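Teichoic acid biosynthesis protein F (Staphylococcus epidermidis, PDB 3L7I) probably takes part in teichoic acid biosynthesis, its modelled part being consistent with a GT-B-type fold of two parallel-sheet domains. Local coordinates at residues K557-L562 against Y585-A590; I564-L569 against I579-H584. One frame throughout, in Å; residues are numbered along the deposited sequence.

Contact 1. Residues K557-L562 against Y585-A590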
loop_
_atom_site.group_PDB
_atom_site.type_symbol
_atom_site.label_atom_id
_atom_site.label_comp_id
_atom_site.label_asym_id
_atom_site.label_seq_id
_atom_site.Cartn_x
_atom_site.Cartn_y
_atom_site.Cartn_z
ATOM N N LYS A 557 17.218 28.308 38.227
ATOM C CA LYS A 557 16.382 29.132 39.113
ATOM C C LYS A 557 17.129 30.318 39.755
ATOM O O LYS A 557 16.698 31.467 39.625
ATOM C CB LYS A 557 15.679 28.272 40.181
ATOM C CG LYS A 557 14.369 27.618 39.723
ATOM C CD LYS A 557 13.242 28.639 39.566
ATOM C CE LYS A 557 12.013 28.033 38.890
ATOM N NZ LYS A 557 10.935 29.041 38.653
ATOM N N TYR A 558 18.236 30.047 40.444
ATOM C CA TYR A 558 19.066 31.124 40.989
ATOM C C TYR A 558 20.540 30.982 40.596
ATOM O O TYR A 558 21.161 29.950 40.857
ATOM C CB TYR A 558 18.897 31.246 42.511
ATOM C CG TYR A 558 19.086 29.959 43.289
ATOM C CD1 TYR A 558 18.123 28.953 43.260
ATOM C CD2 TYR A 558 20.216 29.762 44.077
ATOM C CE1 TYR A 558 18.292 27.778 43.981
ATOM C CE2 TYR A 558 20.392 28.592 44.802
ATOM C CZ TYR A 558 19.428 27.603 44.750
ATOM O OH TYR A 558 19.605 26.441 45.471
ATOM N N LEU A 559 21.085 32.020 39.958
ATOM C CA LEU A 559 22.473 31.995 39.485
ATOM C C LEU A 559 23.432 32.667 40.455
ATOM O O LEU A 559 23.014 33.506 41.255
ATOM C CB LEU A 559 22.613 32.639 38.094
ATOM C CG LEU A 559 22.237 34.096 37.782
ATOM C CD1 LEU A 559 22.560 35.078 38.903
ATOM C CD2 LEU A 559 22.930 34.519 36.491
ATOM N N PHE A 560 24.710 32.292 40.389
ATOM C CA PHE A 560 25.724 33.017 41.144
ATOM C C PHE A 560 26.002 34.309 40.406
ATOM O O PHE A 560 26.080 34.335 39.174
ATOM C CB PHE A 560 27.018 32.216 41.366
ATOM C CG PHE A 560 27.849 32.728 42.528
ATOM C CD1 PHE A 560 27.711 32.182 43.801
ATOM C CD2 PHE A 560 28.747 33.771 42.353
ATOM C CE1 PHE A 560 28.463 32.659 44.873
ATOM C CE2 PHE A 560 29.499 34.250 43.422
ATOM C CZ PHE A 560 29.354 33.693 44.682
ATOM N N GLU A 561 26.126 35.382 41.171
ATOM C CA GLU A 561 26.242 36.707 40.607
ATOM C C GLU A 561 27.397 36.840 39.637
ATOM O O GLU A 561 28.388 36.113 39.707
ATOM C CB GLU A 561 26.371 37.734 41.718
ATOM C CG GLU A 561 27.048 37.212 42.948
ATOM C CD GLU A 561 26.641 38.012 44.150
ATOM O OE1 GLU A 561 25.824 38.942 43.967
ATOM O OE2 GLU A 561 27.120 37.718 45.265
ATOM N N LEU A 562 27.249 37.798 38.736
ATOM C CA LEU A 562 28.189 37.997 37.650
ATOM C C LEU A 562 29.592 38.144 38.194
ATOM O O LEU A 562 29.803 38.863 39.146
ATOM C CB LEU A 562 27.790 39.233 36.828
ATOM C CG LEU A 562 26.323 39.296 36.405
ATOM C CD1 LEU A 562 26.111 40.403 35.387
ATOM C CD2 LEU A 562 25.895 37.962 35.841
ATOM N N TYR A 585 19.709 34.419 27.091
ATOM C CA TYR A 585 18.352 34.612 27.578
ATOM C C TYR A 585 18.106 33.823 28.857
ATOM O O TYR A 585 17.314 34.231 29.687
ATOM C CB TYR A 585 17.314 34.272 26.502
ATOM C CG TYR A 585 16.989 32.799 26.397
ATOM C CD1 TYR A 585 16.149 32.183 27.324
ATOM C CD2 TYR A 585 17.517 32.023 25.371
ATOM C CE1 TYR A 585 15.851 30.834 27.236
ATOM C CE2 TYR A 585 17.226 30.673 25.274
ATOM C CZ TYR A 585 16.390 30.083 26.210
ATOM O OH TYR A 585 16.092 28.740 26.118
ATOM N N LEU A 586 18.792 32.697 29.016
ATOM C CA LEU A 586 18.645 31.872 30.213
ATOM C C LEU A 586 19.232 32.588 31.425
ATOM O O LEU A 586 18.767 32.414 32.550
ATOM C CB LEU A 586 19.350 30.523 30.034
ATOM C CG LEU A 586 18.670 29.421 29.230
ATOM C CD1 LEU A 586 19.619 28.241 29.100
ATOM C CD2 LEU A 586 17.371 28.995 29.888
ATOM N N ILE A 587 20.272 33.375 31.187
ATOM C CA ILE A 587 20.926 34.104 32.258
ATOM C C ILE A 587 20.149 35.370 32.616
ATOM O O ILE A 587 20.068 35.759 33.781
ATOM C CB ILE A 587 22.368 34.489 31.878
ATOM C CG1 ILE A 587 23.318 33.356 32.236
ATOM C CG2 ILE A 587 22.790 35.763 32.603
ATOM C CD1 ILE A 587 24.458 33.824 33.125
ATOM N N SER A 588 19.585 35.999 31.588
ATOM C CA SER A 588 18.854 37.240 31.730
ATOM C C SER A 588 17.730 37.059 32.709
ATOM O O SER A 588 17.642 37.803 33.685
ATOM C CB SER A 588 18.306 37.718 30.384
ATOM O OG SER A 588 17.510 38.880 30.527
ATOM N N ASN A 589 16.867 36.078 32.473
ATOM C CA ASN A 589 15.745 35.904 33.384
ATOM C C ASN A 589 16.057 35.108 34.653
ATOM O O ASN A 589 15.176 34.499 35.241
ATOM C CB ASN A 589 14.439 35.459 32.675
ATOM C CG ASN A 589 14.610 34.235 31.792
ATOM O OD1 ASN A 589 15.680 33.994 31.251
ATOM N ND2 ASN A 589 13.536 33.468 31.624
ATOM N N ALA A 590 17.316 35.151 35.081
ATOM C CA ALA A 590 17.728 34.588 36.365
ATOM C C ALA A 590 18.420 35.654 37.208
ATOM O O ALA A 590 18.416 35.591 38.434
ATOM C CB ALA A 590 18.653 33.404 36.158
#
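L559 meets I587 and A590 where the irregular loop 557-562 passes the end of the short helix 585-588. The backbones come nearer at the helix exit than along the helix: L559 CA is 6.2 Å from A590 CA but 7.7 Å from I587 CA. N589 is the first residue to leave helical geometry, and a 3.1 Å backbone bond from A590 N to I587 O closes the turn. That turn brings A590 CB to face the loop.

The packing is apolar, with one leucine serving two partners. With its CG held between the backbone N and the carbonyl carbon (chi1 60°), L559 sets CG 4.0 Å from A590 CB. Its methyl CD2 reaches farther, to 3.8 Å from I587 CD1, and also lies near the second branch at I587 CG2, 4.1 Å away. L559 and I587 cross at about a right angle, and CD2 touches both arms of the isoleucine. Behind the helix, S588 OG is bonded to D602.

The contact itself is apolar, the polar bonds described lying within 585-590 and from it to D602. The loop thus touches the helix end through a small patch, 200 Å² buried in total, near the surface of the domain built on the six-stranded parallel sheet.

Contact 2. Residues I564-L569 against I579-H584; sequences IDLDNL and ILLRMH
L569 and I579 are the closest pair between the first turn of helix 566-573 and the end of strand 577-581, with 8.9 Å between L569 CA and I579 CA, a separation that only side chains bridge. Two aliphatic pairs span it, L569 with I579 and L566 with L581; the leucines of the helix are three apart in sequence, their partners on the strand two apart.

I579 is stretched out to its terminal methyl, with CG1 anti to the backbone N (chi1 -173°) and the rest of the chain also extended; this carries CD1 to 3.6 Å from L569 CD1. L569 lies nearly perpendicular to I579, and they touch methyl to methyl. A second, looser meeting follows one helical turn back, where L566 CD1 lies 4.3 Å from L581 CD1.

Polar groups fix both partners without joining them. D565 is the N-cap of the helix: its OD2 accepts a weak bond from N568 N at 3.3 Å, with an N-H...O angle of 163°, while its carbonyl O receives L569 N at 3.0 Å. Its other carboxylate oxygen, OD1, is bonded to Y671 OH. The strand is held through its backbone, L580 pairing with I541 and Y543 on one neighbouring strand, I579 and L581 with I601 on the other. Past the strand, H584 caps the next helix through ND1 to L586 N.

All four touching side chains are buried. The contact is therefore a hydrophobic seam of the beta-alpha-beta unit 539-543, 566-573, 577-581, seating the helix on one face of the parallel sheet, as in Rossmann-like domains, while main-chain and capping bonds set its two sides.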
loop_
_atom_site.group_PDB
_atom_site.type_symbol
_atom_site.label_atom_id
_atom_site.label_comp_id
_atom_site.label_asym_id
_atom_site.label_seq_id
_atom_site.Cartn_x
_atom_site.Cartn_y
_atom_site.Cartn_z
ATOM N N ILE A 564 31.736 39.814 37.090
ATOM C CA ILE A 564 32.199 41.199 36.912
ATOM C C ILE A 564 32.071 42.084 38.180
ATOM O O ILE A 564 32.746 43.106 38.291
ATOM C CB ILE A 564 31.566 41.885 35.649
ATOM C CG1 ILE A 564 32.525 42.915 35.048
ATOM C CG2 ILE A 564 30.191 42.491 35.959
ATOM C CD1 ILE A 564 32.056 43.470 33.717
ATOM N N ASP A 565 31.216 41.672 39.120
ATOM C CA ASP A 565 30.984 42.382 40.394
ATOM C C ASP A 565 30.172 43.711 40.304
ATOM O O ASP A 565 30.748 44.796 40.407
ATOM C CB ASP A 565 32.309 42.619 41.135
ATOM C CG ASP A 565 32.119 42.742 42.642
ATOM O OD1 ASP A 565 33.105 42.543 43.394
ATOM O OD2 ASP A 565 30.969 43.022 43.069
ATOM N N LEU A 566 28.849 43.629 40.127
ATOM C CA LEU A 566 28.011 44.830 40.068
ATOM C C LEU A 566 28.197 45.786 41.259
ATOM O O LEU A 566 28.329 46.996 41.077
ATOM C CB LEU A 566 26.537 44.468 39.901
ATOM C CG LEU A 566 26.271 43.799 38.559
ATOM C CD1 LEU A 566 24.805 43.434 38.468
ATOM C CD2 LEU A 566 26.714 44.678 37.372
ATOM N N ASP A 567 28.207 45.251 42.472
ATOM C CA ASP A 567 28.488 46.073 43.638
ATOM C C ASP A 567 29.725 46.935 43.482
ATOM O O ASP A 567 29.678 48.140 43.739
ATOM C CB ASP A 567 28.635 45.220 44.883
ATOM C CG ASP A 567 27.377 45.189 45.693
ATOM O OD1 ASP A 567 26.680 46.251 45.744
ATOM O OD2 ASP A 567 27.086 44.112 46.274
ATOM N N ASN A 568 30.838 46.320 43.086
ATOM C CA ASN A 568 32.068 47.082 42.961
ATOM C C ASN A 568 31.841 48.144 41.914
ATOM O O ASN A 568 32.099 49.334 42.149
ATOM C CB ASN A 568 33.261 46.215 42.566
ATOM C CG ASN A 568 34.578 46.935 42.758
ATOM O OD1 ASN A 568 34.874 47.391 43.859
ATOM N ND2 ASN A 568 35.367 47.058 41.690
ATOM N N LEU A 569 31.349 47.696 40.762
ATOM C CA LEU A 569 31.082 48.563 39.639
ATOM C C LEU A 569 30.197 49.731 40.080
ATOM O O LEU A 569 30.481 50.890 39.787
ATOM C CB LEU A 569 30.431 47.748 38.514
ATOM C CG LEU A 569 31.356 47.117 37.477
ATOM C CD1 LEU A 569 30.551 46.489 36.401
ATOM C CD2 LEU A 569 32.219 48.170 36.839
ATOM N N ILE A 579 25.510 50.784 33.132
ATOM C CA ILE A 579 26.021 49.608 32.413
ATOM C C ILE A 579 24.924 48.719 31.790
ATOM O O ILE A 579 23.992 48.288 32.487
ATOM C CB ILE A 579 26.963 48.773 33.305
ATOM C CG1 ILE A 579 27.617 47.666 32.504
ATOM C CG2 ILE A 579 26.230 48.199 34.516
ATOM C CD1 ILE A 579 28.533 46.810 33.389
ATOM N N LEU A 580 25.013 48.468 30.482
ATOM C CA LEU A 580 24.012 47.619 29.816
ATOM C C LEU A 580 24.443 46.160 29.808
ATOM O O LEU A 580 25.506 45.831 29.265
ATOM C CB LEU A 580 23.752 48.087 28.386
ATOM C CG LEU A 580 23.471 49.576 28.209
ATOM C CD1 LEU A 580 23.079 49.928 26.789
ATOM C CD2 LEU A 580 22.388 49.980 29.184
ATOM N N LEU A 581 23.638 45.290 30.414
ATOM C CA LEU A 581 23.966 43.868 30.473
ATOM C C LEU A 581 23.240 43.093 29.367
ATOM O O LEU A 581 22.006 42.938 29.400
ATOM C CB LEU A 581 23.607 43.277 31.839
ATOM C CG LEU A 581 24.102 43.996 33.090
ATOM C CD1 LEU A 581 23.617 43.298 34.349
ATOM C CD2 LEU A 581 25.624 44.123 33.118
ATOM N N ARG A 582 24.001 42.606 28.390
ATOM C CA ARG A 582 23.442 41.794 27.327
ATOM C C ARG A 582 23.827 40.336 27.510
ATOM O O ARG A 582 24.889 39.908 27.067
ATOM C CB ARG A 582 23.919 42.304 25.968
ATOM C CG ARG A 582 23.524 41.393 24.809
ATOM C CD ARG A 582 23.065 42.164 23.584
ATOM N NE ARG A 582 21.621 42.291 23.589
ATOM C CZ ARG A 582 20.832 41.901 22.597
ATOM N NH1 ARG A 582 21.346 41.391 21.480
ATOM N NH2 ARG A 582 19.521 42.053 22.713
ATOM N N MET A 583 22.948 39.571 28.137
ATOM C CA MET A 583 23.240 38.189 28.502
ATOM C C MET A 583 22.445 37.176 27.694
ATOM O O MET A 583 21.438 37.518 27.096
ATOM C CB MET A 583 22.883 37.989 29.971
ATOM C CG MET A 583 23.065 39.244 30.795
ATOM S SD MET A 583 24.820 39.462 31.077
ATOM C CE MET A 583 25.059 38.223 32.355
ATOM N N HIS A 584 22.892 35.922 27.705
ATOM C CA HIS A 584 22.106 34.827 27.144
ATOM C C HIS A 584 20.732 34.898 27.790
ATOM O O HIS A 584 20.600 35.384 28.914
ATOM C CB HIS A 584 22.754 33.463 27.438
ATOM C CG HIS A 584 22.046 32.293 26.810
ATOM N ND1 HIS A 584 21.047 31.592 27.452
ATOM C CD2 HIS A 584 22.208 31.698 25.602
ATOM C CE1 HIS A 584 20.619 30.619 26.665
ATOM N NE2 HIS A 584 21.308 30.661 25.540
#

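Contact 2 is nested within contact 1: the chain runs through 557-562, 564-569, 579-584 and 585-590 in that order, so the outer pair closes a loop around the inner one. Their centres lie 12 Å apart. Contact 2 belongs to the buried layer between helix 566-573 and the six-stranded parallel sheet; contact 1 lies at the surface, where strand 577-581 has passed into helix 585-588. L562 joins them directly, with CD2 3.6 Å from M583 CE and CD1 4.0 Å from L581 CD1. Apolar packing thus continues from the sheet to the covering loop within the C-terminal Rossmann-like domain of the GT-B-type fold.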